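Local coordinates for ribulose-1,5-bisphosphate carboxylase/oxygenase large subunit (PDB 3QFW), which belongs to the Rubisco-like proteins and probably catalyses a magnesium-dependent reaction related to that of Rubisco rather than carbon dioxide fixation itself, at residues G158-I163 against R359-V364; G121-T126 against R131-S136. All blocks are in the same frame, centred on the assembly; numbering follows the deposited sequence.

Both contacts lie at the N-terminal ends of neighbouring strands in the TIM barrel of the Rubisco family, their centres about 10 Å apart. Contact 2 comes first along the chain, joining helix 118-126 to strand 133-138; contact 1 then sets the turn into strand 162-165 against helix 353-366, the last of the chain. The two strands run parallel, side by side, and the contacts also touch directly: D161 OD1 forms a salt bridge to R131 NH2 at 2.7 Å, and D161 OD2 probably accepts a hydrogen bond from T134 N. Active sites of such barrels lie at the other, C-terminal end of the strands, so both contacts probably lie away from the catalytic mouth.

Contact 1 (G158-I163 against R359-V364); sequences GGVDLI and RFVNKV
G158 turns its carbonyl toward the helix of 359-364, where V361 meets it with a methyl group: V361 CG2 lies 3.4 Å from G158 O, and V361 CB is close behind. No hydrogen bond crosses here; the two segments meet through van der Waals contact. At G159 the chain leaves helix 145-157 through a Schellman motif with a positive phi of 93°. A side chain at this point would run into the carbonyl oxygen of G158 and come tight against V361 CG1. With only hydrogen there, the backbone itself forms the surface that V361 touches, G159 C lying 3.6 Å from V361 CG2. In the TIM barrel this turn links the helix after the first strand to the second strand, 162-165, and the closing helix 353-366 leans on it from outside the barrel. V160 follows, its backbone N also 3.6 Å from V361 CG2. The valine side chains approach at a slant, V160 CG2 to V361 CG2 at 4.1 Å; each of these methyls stands anti to its own carbonyl carbon and beside its backbone N, and for V361 (chi1 163°) this is the methyl that meets the turn. Cutting V361 back to an alanine would remove both methyls, and would probably open a gap beside the G158 carbonyl and cost V160 CG2 its contact with V361. Beyond V160 the chain draws away from the helix, and L162 and I163 enter the sheet, with backbone hydrogen bonds to strand 133-138 from L162 and to strand 200-202 from I163. Helix 353-366 extends its packing across the first strand, where F360 rests on T134.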
ATOM      1  N   GLY B 158     -28.355  -1.868 -21.969  1.00 35.51           N
ATOM      2  CA  GLY B 158     -28.832  -0.532 -21.660  1.00 33.90           C
ATOM      3  C   GLY B 158     -27.959   0.596 -22.175  1.00 32.46           C
ATOM      4  O   GLY B 158     -28.321   1.770 -22.074  1.00 34.09           O
ATOM      5  N   GLY B 159     -26.809   0.250 -22.740  1.00 32.36           N
ATOM      6  CA  GLY B 159     -25.934   1.246 -23.341  1.00 34.42           C
ATOM      7  C   GLY B 159     -24.849   1.803 -22.424  1.00 31.94           C
ATOM      8  O   GLY B 159     -24.178   2.780 -22.757  1.00 29.65           O
ATOM      9  N   VAL B 160     -24.676   1.184 -21.265  1.00 33.35           N
ATOM     10  CA  VAL B 160     -23.604   1.566 -20.339  1.00 31.95           C
ATOM     11  C   VAL B 160     -22.249   1.430 -21.033  1.00 33.48           C
ATOM     12  O   VAL B 160     -21.979   0.415 -21.670  1.00 35.18           O
ATOM     13  CB  VAL B 160     -23.632   0.679 -19.084  1.00 32.24           C
ATOM     14  CG1 VAL B 160     -22.485   1.034 -18.126  1.00 34.90           C
ATOM     15  CG2 VAL B 160     -24.969   0.808 -18.386  1.00 34.56           C
ATOM     16  N   ASP B 161     -21.394   2.442 -20.909  1.00 32.21           N
ATOM     17  CA  ASP B 161     -20.082   2.410 -21.561  1.00 30.37           C
ATOM     18  C   ASP B 161     -19.069   1.408 -20.972  1.00 35.95           C
ATOM     19  O   ASP B 161     -18.345   0.736 -21.721  1.00 33.20           O
ATOM     20  CB  ASP B 161     -19.471   3.812 -21.591  1.00 34.49           C
ATOM     21  CG  ASP B 161     -20.356   4.811 -22.301  1.00 33.33           C
ATOM     22  OD1 ASP B 161     -20.537   4.667 -23.531  1.00 33.11           O
ATOM     23  OD2 ASP B 161     -20.863   5.741 -21.633  1.00 34.17           O
ATOM     24  N   LEU B 162     -19.001   1.308 -19.643  1.00 29.36           N
ATOM     25  CA  LEU B 162     -18.028   0.405 -19.021  1.00 33.92           C
ATOM     26  C   LEU B 162     -18.616  -0.391 -17.861  1.00 32.84           C
ATOM     27  O   LEU B 162     -19.271   0.150 -16.969  1.00 33.33           O
ATOM     28  CB  LEU B 162     -16.746   1.148 -18.598  1.00 31.78           C
ATOM     29  CG  LEU B 162     -15.584   0.348 -17.971  1.00 35.66           C
ATOM     30  CD1 LEU B 162     -15.444  -1.036 -18.585  1.00 36.37           C
ATOM     31  CD2 LEU B 162     -14.249   1.097 -18.070  1.00 36.17           C
ATOM     32  N   ILE B 163     -18.395  -1.695 -17.923  1.00 30.21           N
ATOM     33  CA  ILE B 163     -18.809  -2.614 -16.886  1.00 33.44           C
ATOM     34  C   ILE B 163     -17.550  -3.114 -16.200  1.00 30.84           C
ATOM     35  O   ILE B 163     -16.644  -3.643 -16.843  1.00 29.64           O
ATOM     36  CB  ILE B 163     -19.599  -3.781 -17.476  1.00 31.78           C
ATOM     37  CG1 ILE B 163     -20.854  -3.235 -18.183  1.00 31.43           C
ATOM     38  CG2 ILE B 163     -19.946  -4.799 -16.392  1.00 33.26           C
ATOM     39  CD1 ILE B 163     -21.728  -4.289 -18.785  1.00 35.19           C
ATOM     40  N   ARG B 359     -32.431   4.345 -18.975  1.00 34.04           N
ATOM     41  CA  ARG B 359     -32.904   5.603 -18.419  1.00 37.80           C
ATOM     42  C   ARG B 359     -31.718   6.470 -18.036  1.00 39.18           C
ATOM     43  O   ARG B 359     -31.649   7.643 -18.390  1.00 35.88           O
ATOM     44  CB  ARG B 359     -33.764   5.336 -17.183  1.00 45.74           C
ATOM     45  CG  ARG B 359     -35.227   5.667 -17.355  1.00 52.90           C
ATOM     46  CD  ARG B 359     -35.469   7.157 -17.179  1.00 57.64           C
ATOM     47  NE  ARG B 359     -36.812   7.547 -17.600  1.00 58.27           N
ATOM     48  CZ  ARG B 359     -37.915   7.324 -16.892  1.00 64.93           C
ATOM     49  NH1 ARG B 359     -37.845   6.702 -15.722  1.00 65.10           N
ATOM     50  NH2 ARG B 359     -39.093   7.719 -17.359  1.00 67.91           N
ATOM     51  N   PHE B 360     -30.786   5.877 -17.300  1.00 35.83           N
ATOM     52  CA  PHE B 360     -29.593   6.588 -16.860  1.00 40.34           C
ATOM     53  C   PHE B 360     -28.744   7.022 -18.048  1.00 34.78           C
ATOM     54  O   PHE B 360     -28.384   8.193 -18.181  1.00 36.33           O
ATOM     55  CB  PHE B 360     -28.769   5.704 -15.929  1.00 37.60           C
ATOM     56  CG  PHE B 360     -27.509   6.353 -15.440  1.00 38.31           C
ATOM     57  CD1 PHE B 360     -27.494   7.054 -14.247  1.00 43.61           C
ATOM     58  CD2 PHE B 360     -26.340   6.262 -16.176  1.00 39.80           C
ATOM     59  CE1 PHE B 360     -26.327   7.656 -13.795  1.00 42.06           C
ATOM     60  CE2 PHE B 360     -25.168   6.859 -15.724  1.00 38.91           C
ATOM     61  CZ  PHE B 360     -25.169   7.562 -14.544  1.00 36.31           C
ATOM     62  N   VAL B 361     -28.410   6.062 -18.896  1.00 32.60           N
ATOM     63  CA  VAL B 361     -27.616   6.332 -20.078  1.00 34.87           C
ATOM     64  C   VAL B 361     -28.205   7.471 -20.919  1.00 36.68           C
ATOM     65  O   VAL B 361     -27.477   8.369 -21.349  1.00 36.06           O
ATOM     66  CB  VAL B 361     -27.464   5.063 -20.933  1.00 35.19           C
ATOM     67  CG1 VAL B 361     -27.002   5.412 -22.341  1.00 35.17           C
ATOM     68  CG2 VAL B 361     -26.517   4.087 -20.264  1.00 33.85           C
ATOM     69  N   ASN B 362     -29.518   7.443 -21.152  1.00 35.13           N
ATOM     70  CA  ASN B 362     -30.154   8.486 -21.958  1.00 36.77           C
ATOM     71  C   ASN B 362     -30.140   9.841 -21.272  1.00 34.62           C
ATOM     72  O   ASN B 362     -29.993  10.873 -21.923  1.00 35.56           O
ATOM     73  CB  ASN B 362     -31.591   8.100 -22.341  1.00 37.24           C
ATOM     74  CG  ASN B 362     -31.643   6.918 -23.282  1.00 42.19           C
ATOM     75  OD1 ASN B 362     -30.761   6.746 -24.126  1.00 44.44           O
ATOM     76  ND2 ASN B 362     -32.671   6.087 -23.140  1.00 44.04           N
ATOM     77  N   LYS B 363     -30.294   9.836 -19.953  1.00 36.33           N
ATOM     78  CA  LYS B 363     -30.230  11.070 -19.181  1.00 39.91           C
ATOM     79  C   LYS B 363     -28.853  11.721 -19.355  1.00 35.35           C
ATOM     80  O   LYS B 363     -28.737  12.937 -19.561  1.00 33.59           O
ATOM     81  CB  LYS B 363     -30.519  10.775 -17.710  1.00 39.88           C
ATOM     82  CG  LYS B 363     -30.398  11.964 -16.772  1.00 44.57           C
ATOM     83  CD  LYS B 363     -31.677  12.773 -16.695  1.00 42.96           C
ATOM     84  CE  LYS B 363     -31.788  13.444 -15.330  1.00 42.48           C
ATOM     85  NZ  LYS B 363     -32.807  14.525 -15.295  1.00 51.68           N
ATOM     86  N   VAL B 364     -27.812  10.902 -19.311  1.00 33.48           N
ATOM     87  CA  VAL B 364     -26.450  11.404 -19.487  1.00 33.75           C
ATOM     88  C   VAL B 364     -26.225  11.934 -20.907  1.00 31.66           C
ATOM     89  O   VAL B 364     -25.700  13.033 -21.107  1.00 32.91           O
ATOM     90  CB  VAL B 364     -25.391  10.311 -19.135  1.00 35.19           C
ATOM     91  CG1 VAL B 364     -23.989  10.794 -19.457  1.00 33.43           C
ATOM     92  CG2 VAL B 364     -25.502   9.921 -17.670  1.00 33.82           C
TER

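Contact 2 (G121-T126 against R131-S136); sequences GIRTLT and RALTAS. With SO4 (sulfate ion), chain H.
R123 and L133 mark the nearest backbone approach, 8.2 Å from CA to CA, where helix 121-126 passes strand 133-136 almost at right angles (79°), their axes 10.9 Å apart. The strand is the first of the TIM barrel. Since T134 faces the outer helix 353-366 while L133 points to the opposite side, helix 118-126 probably covers the N-terminal mouth of the barrel, with M339 of the last strand touching both I122 and L133. L133 meets the helix with both methyls. Its CD2 reaches tip to tip toward T126, 3.5 Å from T126 OG1, and toward the end of I122, whose modelled closeness is doubtful. The T126 hydroxyl sits between its backbone N and carbonyl carbon (chi1 61°), which brings it back to donate to I122 O, an oxygen already receiving T126 N. L133 CD1 lies 3.6 Å from R123 NH1. That nitrogen donates almost straight to R131 O (2.7 Å, 165°), the oxygen lying at the guanidinium edge; a weak second bond from R123 NH2 reaches the same oxygen. A128 O also accepts from R123 NH1, and D337 forms a salt bridge with R123 NH2. R131 sends its own guanidinium to D161, while R131 NH1 donates to A132 O on a lone pair. A sulfate, probably from the crystallisation liquor, accepts hydrogen bonds from backbone N of Q129 and S130 and, through O3 at 2.8 Å, from R131 N.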
ATOM      1  N   GLY B 121      -8.882   8.238 -25.906  1.00 30.75           N
ATOM      2  CA  GLY B 121      -8.934   6.845 -26.320  1.00 29.02           C
ATOM      3  C   GLY B 121     -10.189   6.109 -25.895  1.00 32.80           C
ATOM      4  O   GLY B 121     -10.804   5.398 -26.699  1.00 32.74           O
ATOM      5  N   ILE B 122     -10.586   6.273 -24.636  1.00 28.66           N
ATOM      6  CA  ILE B 122     -11.832   5.674 -24.171  1.00 30.34           C
ATOM      7  C   ILE B 122     -13.040   6.211 -24.951  1.00 30.88           C
ATOM      8  O   ILE B 122     -13.921   5.450 -25.307  1.00 30.50           O
ATOM      9  CB  ILE B 122     -12.064   5.885 -22.672  1.00 30.55           C
ATOM     10  CG1 ILE B 122     -13.414   5.284 -22.266  1.00 30.41           C
ATOM     11  CG2 ILE B 122     -12.020   7.347 -22.330  1.00 33.58           C
ATOM     12  CD1 ILE B 122     -13.924   5.767 -20.928  1.00 39.32           C
ATOM     13  N   ARG B 123     -13.081   7.519 -25.198  1.00 31.09           N
ATOM     14  CA  ARG B 123     -14.171   8.099 -25.988  1.00 30.65           C
ATOM     15  C   ARG B 123     -14.315   7.378 -27.319  1.00 30.39           C
ATOM     16  O   ARG B 123     -15.424   7.027 -27.736  1.00 32.06           O
ATOM     17  CB  ARG B 123     -13.949   9.594 -26.229  1.00 29.93           C
ATOM     18  CG  ARG B 123     -14.249  10.459 -25.018  1.00 35.34           C
ATOM     19  CD  ARG B 123     -14.344  11.932 -25.389  1.00 32.89           C
ATOM     20  NE  ARG B 123     -14.760  12.742 -24.250  1.00 29.64           N
ATOM     21  CZ  ARG B 123     -15.999  12.762 -23.776  1.00 32.25           C
ATOM     22  NH1 ARG B 123     -16.941  12.021 -24.351  1.00 30.51           N
ATOM     23  NH2 ARG B 123     -16.299  13.522 -22.730  1.00 33.06           N
ATOM     24  N   THR B 124     -13.187   7.162 -27.983  1.00 30.62           N
ATOM     25  CA  THR B 124     -13.191   6.522 -29.294  1.00 29.22           C
ATOM     26  C   THR B 124     -13.650   5.073 -29.180  1.00 31.42           C
ATOM     27  O   THR B 124     -14.431   4.588 -29.992  1.00 29.50           O
ATOM     28  CB  THR B 124     -11.798   6.564 -29.943  1.00 25.74           C
ATOM     29  OG1 THR B 124     -11.375   7.922 -30.098  1.00 30.56           O
ATOM     30  CG2 THR B 124     -11.815   5.874 -31.301  1.00 32.79           C
ATOM     31  N   LEU B 125     -13.161   4.372 -28.158  1.00 30.93           N
ATOM     32  CA  LEU B 125     -13.514   2.970 -27.983  1.00 29.10           C
ATOM     33  C   LEU B 125     -14.995   2.756 -27.688  1.00 28.35           C
ATOM     34  O   LEU B 125     -15.568   1.748 -28.090  1.00 30.90           O
ATOM     35  CB  LEU B 125     -12.663   2.343 -26.861  1.00 27.77           C
ATOM     36  CG  LEU B 125     -11.208   2.090 -27.228  1.00 27.96           C
ATOM     37  CD1 LEU B 125     -10.324   1.730 -25.977  1.00 28.29           C
ATOM     38  CD2 LEU B 125     -11.158   0.985 -28.251  1.00 29.26           C
ATOM     39  N   THR B 126     -15.602   3.694 -26.969  1.00 26.16           N
ATOM     40  CA  THR B 126     -16.942   3.503 -26.433  1.00 30.52           C
ATOM     41  C   THR B 126     -17.970   4.176 -27.324  1.00 30.81           C
ATOM     42  O   THR B 126     -19.169   3.926 -27.204  1.00 30.08           O
ATOM     43  CB  THR B 126     -17.079   4.103 -25.025  1.00 31.43           C
ATOM     44  OG1 THR B 126     -16.823   5.510 -25.087  1.00 29.36           O
ATOM     45  CG2 THR B 126     -16.074   3.450 -24.044  1.00 28.61           C
ATOM     46  N   ARG B 131     -20.323  13.509 -25.061  1.00 31.29           N
ATOM     47  CA  ARG B 131     -21.137  13.302 -23.874  1.00 34.62           C
ATOM     48  C   ARG B 131     -20.305  12.691 -22.758  1.00 31.87           C
ATOM     49  O   ARG B 131     -19.246  12.117 -23.012  1.00 27.92           O
ATOM     50  CB  ARG B 131     -22.295  12.360 -24.194  1.00 32.16           C
ATOM     51  CG  ARG B 131     -21.843  10.967 -24.618  1.00 31.18           C
ATOM     52  CD  ARG B 131     -23.012  10.003 -24.683  1.00 34.01           C
ATOM     53  NE  ARG B 131     -22.646   8.687 -25.209  1.00 30.17           N
ATOM     54  CZ  ARG B 131     -22.126   7.706 -24.475  1.00 35.78           C
ATOM     55  NH1 ARG B 131     -21.883   7.899 -23.183  1.00 33.49           N
ATOM     56  NH2 ARG B 131     -21.831   6.538 -25.037  1.00 32.46           N
ATOM     57  N   ALA B 132     -20.792  12.816 -21.527  1.00 30.08           N
ATOM     58  CA  ALA B 132     -20.197  12.107 -20.397  1.00 34.06           C
ATOM     59  C   ALA B 132     -20.376  10.610 -20.610  1.00 30.44           C
ATOM     60  O   ALA B 132     -21.202  10.178 -21.418  1.00 30.41           O
ATOM     61  CB  ALA B 132     -20.842  12.543 -19.083  1.00 30.99           C
ATOM     62  N   LEU B 133     -19.598   9.808 -19.899  1.00 30.27           N
ATOM     63  CA  LEU B 133     -19.726   8.364 -20.022  1.00 29.86           C
ATOM     64  C   LEU B 133     -20.404   7.757 -18.797  1.00 29.78           C
ATOM     65  O   LEU B 133     -20.614   8.433 -17.787  1.00 28.69           O
ATOM     66  CB  LEU B 133     -18.361   7.712 -20.268  1.00 31.76           C
ATOM     67  CG  LEU B 133     -17.790   7.877 -21.678  1.00 28.56           C
ATOM     68  CD1 LEU B 133     -17.373   9.320 -21.984  1.00 35.74           C
ATOM     69  CD2 LEU B 133     -16.626   6.930 -21.881  1.00 29.01           C
ATOM     70  N   THR B 134     -20.753   6.482 -18.906  1.00 30.53           N
ATOM     71  CA  THR B 134     -21.439   5.768 -17.839  1.00 29.56           C
ATOM     72  C   THR B 134     -20.738   4.448 -17.521  1.00 33.41           C
ATOM     73  O   THR B 134     -20.164   3.800 -18.403  1.00 33.55           O
ATOM     74  CB  THR B 134     -22.908   5.460 -18.214  1.00 32.32           C
ATOM     75  OG1 THR B 134     -22.939   4.476 -19.255  1.00 36.30           O
ATOM     76  CG2 THR B 134     -23.630   6.722 -18.696  1.00 34.07           C
ATOM     77  N   ALA B 135     -20.774   4.058 -16.252  1.00 29.51           N
ATOM     78  CA  ALA B 135     -20.236   2.764 -15.846  1.00 29.52           C
ATOM     79  C   ALA B 135     -21.123   2.133 -14.792  1.00 30.92           C
ATOM     80  O   ALA B 135     -21.852   2.833 -14.084  1.00 32.74           O
ATOM     81  CB  ALA B 135     -18.808   2.923 -15.305  1.00 30.31           C
ATOM     82  N   SER B 136     -21.042   0.812 -14.677  1.00 29.95           N
ATOM     83  CA  SER B 136     -21.645   0.103 -13.557  1.00 34.02           C
ATOM     84  C   SER B 136     -20.729  -1.013 -13.080  1.00 35.24           C
ATOM     85  O   SER B 136     -19.827  -1.449 -13.802  1.00 37.67           O
ATOM     86  CB  SER B 136     -22.997  -0.489 -13.946  1.00 35.07           C
ATOM     87  OG  SER B 136     -23.732  -0.858 -12.794  1.00 38.39           O
TER
HETATM   88  S   SO4 H 381     -22.065  11.948 -28.517  1.00 55.67           S
HETATM   89  O1  SO4 H 381     -23.427  11.712 -28.038  1.00 50.29           O
HETATM   90  O2  SO4 H 381     -21.401  10.652 -28.718  1.00 41.78           O
HETATM   91  O3  SO4 H 381     -21.317  12.753 -27.549  1.00 38.77           O
HETATM   92  O4  SO4 H 381     -22.125  12.666 -29.781  1.00 50.27           O